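Long-range contact in similarities with probable monooxygenase (Photorhabdus luminescens, PDB 4HB9), which binds FAD and is probably a flavin-dependent monooxygenase of the aromatic ring hydroxylase type: residues F175-F179 with R300-L305. Where two conformers were deposited one is given. Numbering follows the deposited sequence.
Sequences FIERF and RSMPHL. With EDO (1,2-ethanediol), chain C.
Start from the backbone: the two segments run roughly antiparallel, their end-to-end directions 145° apart, and pair as a sheet at one end only. Phe179 opens strand 179-191, Ser301 closes strand 295-301, and the two form an antiparallel hydrogen-bonded pair with CA atoms 5.4 Å apart; the nearest CA atoms are those of Arg178 and Met302, at 4.5 Å. Phe179 N donates to Ser301 O at 2.8 Å and Ser301 N returns to Phe179 O at 2.9 Å. Two CA-H...O contacts flank these bonds, Arg178 CA to Ser301 O at 3.1 Å and Arg300 CA to Phe179 O at 3.2 Å. Ile176 to Arg178 and Met302 to Leu305 stay extended but leave the sheet, whereas Phe175 turns (psi -9°); Glu177 O meets Pro303 CD at 3.1 Å and finds no hydrogen-bond donor.

Phe179 and Ser301 share one face of the sheet. With chi1 p (63°), the Phe179 ring folds over the partner strand: Ser301 CB makes an off-centre CH-pi contact 4.2 Å from the ring centroid, and Phe179 CD2 comes within 4.2 Å of Pro303 CD. Ile176 reaches Leu305 through CD1 to CD2 at 3.9 Å, and both side chains touch Ile320 of helix 318-321. Buried Met302, a selenomethionine, points away overall, yet its SE lies 4.3 Å from Ile176 CG2.

Arg178 (chi1 p, 77°) and Arg300 (chi1 m, -66°), chi2 and chi3 t in both, stack their guanidinium groups, centres 4.0 Å apart and planes at 15°, despite like charge; Asp180 offers Arg300 a weak, long ion pair.

Phe175 N donates a hydrogen bond to O1 of an ethanediol, probably from the crystallisation liquor, at 2.9 Å.

The contact thus joins the loop after helix 167-172 to the edge strand of the mixed sheet, consistent with the aromatic ring hydroxylase fold.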
loop_
_atom_site.group_PDB
_atom_site.type_symbol
_atom_site.label_atom_id
_atom_site.label_comp_id
_atom_site.label_asym_id
_atom_site.label_seq_id
_atom_site.Cartn_x
_atom_site.Cartn_y
_atom_site.Cartn_z
ATOM N N PHE A 175 17.156 14.387 4.481
ATOM C CA PHE A 175 16.466 15.675 4.435
ATOM C C PHE A 175 15.039 15.612 3.878
ATOM O O PHE A 175 14.308 16.595 3.966
ATOM C CB PHE A 175 17.323 16.704 3.697
ATOM C CG PHE A 175 18.622 16.996 4.401
ATOM C CD1 PHE A 175 18.620 17.564 5.675
ATOM C CD2 PHE A 175 19.843 16.683 3.813
ATOM C CE1 PHE A 175 19.807 17.824 6.338
ATOM C CE2 PHE A 175 21.036 16.940 4.472
ATOM C CZ PHE A 175 21.016 17.512 5.733
ATOM N N ILE A 176 14.630 14.465 3.332
ATOM C CA ILE A 176 13.231 14.271 2.947
ATOM C C ILE A 176 12.362 14.190 4.202
ATOM O O ILE A 176 12.518 13.275 5.029
ATOM C CB ILE A 176 13.033 13.001 2.108
ATOM C CG1 ILE A 176 13.664 13.197 0.735
ATOM C CG2 ILE A 176 11.535 12.680 1.965
ATOM C CD1 ILE A 176 13.779 11.924 -0.078
ATOM N N GLU A 177 11.441 15.140 4.337
ATOM C CA GLU A 177 10.603 15.238 5.537
ATOM C C GLU A 177 9.120 15.272 5.158
ATOM O O GLU A 177 8.751 15.939 4.219
ATOM C CB GLU A 177 10.982 16.482 6.356
ATOM C CG GLU A 177 10.951 17.798 5.573
ATOM C CD GLU A 177 11.616 18.965 6.307
ATOM O OE1 GLU A 177 11.772 18.903 7.554
ATOM O OE2 GLU A 177 11.981 19.958 5.628
ATOM N N ARG A 178 8.292 14.543 5.903
ATOM C CA ARG A 178 6.848 14.515 5.687
ATOM C C ARG A 178 6.214 15.733 6.323
ATOM O O ARG A 178 6.793 16.317 7.244
ATOM C CB ARG A 178 6.236 13.257 6.304
ATOM C CG ARG A 178 6.092 13.323 7.820
ATOM C CD ARG A 178 6.050 11.951 8.479
ATOM N NE ARG A 178 5.659 12.047 9.882
ATOM C CZ ARG A 178 5.244 11.021 10.632
ATOM N NH1 ARG A 178 5.148 9.793 10.119
ATOM N NH2 ARG A 178 4.896 11.232 11.900
ATOM N N PHE A 179 5.026 16.116 5.847
ATOM C CA PHE A 179 4.236 17.134 6.539
ATOM C C PHE A 179 2.807 16.634 6.764
ATOM O O PHE A 179 2.348 15.732 6.074
ATOM C CB PHE A 179 4.231 18.468 5.785
ATOM C CG PHE A 179 3.605 18.402 4.418
ATOM C CD1 PHE A 179 2.237 18.651 4.242
ATOM C CD2 PHE A 179 4.374 18.107 3.304
ATOM C CE1 PHE A 179 1.669 18.596 2.996
ATOM C CE2 PHE A 179 3.800 18.048 2.050
ATOM C CZ PHE A 179 2.444 18.284 1.897
ATOM N N ARG A 300 -0.346 12.172 6.048
ATOM C CA ARG A 300 0.905 12.889 5.900
ATOM C C ARG A 300 1.325 12.810 4.442
ATOM O O ARG A 300 0.893 11.908 3.709
ATOM C CB ARG A 300 1.949 12.327 6.862
ATOM C CG ARG A 300 1.550 12.593 8.306
ATOM C CD ARG A 300 2.516 12.034 9.329
ATOM N NE ARG A 300 1.991 12.169 10.696
ATOM C CZ ARG A 300 1.256 11.262 11.352
ATOM N NH1 ARG A 300 0.925 10.098 10.794
ATOM N NH2 ARG A 300 0.849 11.524 12.592
ATOM N N SER A 301 2.087 13.798 3.989
ATOM C CA SER A 301 2.537 13.808 2.599
ATOM C C SER A 301 3.973 14.311 2.581
ATOM O O SER A 301 4.570 14.489 3.632
ATOM C CB SER A 301 1.618 14.687 1.749
ATOM O OG SER A 301 1.893 14.594 0.368
HETATM N N MSE A 302 4.517 14.558 1.399
HETATM C CA MSE A 302 5.898 15.033 1.319
HETATM C C MSE A 302 6.011 16.044 0.232
HETATM O O MSE A 302 5.197 16.084 -0.693
HETATM C CB MSE A 302 6.887 13.891 1.110
HETATM C CG MSE A 302 6.716 13.229 -0.247
HETATM SE SE MSE A 302 8.070 11.816 -0.388
HETATM C CE MSE A 302 6.762 10.390 -0.069
ATOM N N PRO A 303 7.015 16.911 0.350
ATOM C CA PRO A 303 7.128 17.858 -0.737
ATOM C C PRO A 303 7.615 17.183 -2.025
ATOM O O PRO A 303 7.959 16.003 -2.044
ATOM C CB PRO A 303 8.107 18.909 -0.214
ATOM C CG PRO A 303 8.785 18.311 0.964
ATOM C CD PRO A 303 8.012 17.111 1.419
ATOM N N HIS A 304 7.598 17.956 -3.091
ATOM C CA HIS A 304 8.088 17.545 -4.400
ATOM C C HIS A 304 9.500 16.958 -4.276
ATOM O O HIS A 304 10.365 17.506 -3.571
ATOM C CB HIS A 304 8.047 18.784 -5.301
ATOM C CG HIS A 304 8.445 18.547 -6.723
ATOM N ND1 HIS A 304 7.523 18.323 -7.724
ATOM C CD2 HIS A 304 9.652 18.624 -7.330
ATOM C CE1 HIS A 304 8.156 18.215 -8.880
ATOM N NE2 HIS A 304 9.447 18.385 -8.665
ATOM N N LEU A 305 9.703 15.800 -4.900
ATOM C CA LEU A 305 10.999 15.117 -4.846
ATOM C C LEU A 305 11.912 15.725 -5.878
ATOM O O LEU A 305 11.589 15.728 -7.058
ATOM C CB LEU A 305 10.864 13.626 -5.149
ATOM C CG LEU A 305 10.308 12.710 -4.077
ATOM C CD1 LEU A 305 10.217 11.289 -4.636
ATOM C CD2 LEU A 305 11.194 12.761 -2.839
HETATM C C1 EDO C . 18.336 14.430 0.455
HETATM O O1 EDO C . 18.471 14.246 1.868
HETATM C C2 EDO C . 17.081 15.243 0.131
HETATM O O2 EDO C . 16.640 14.992 -1.217
#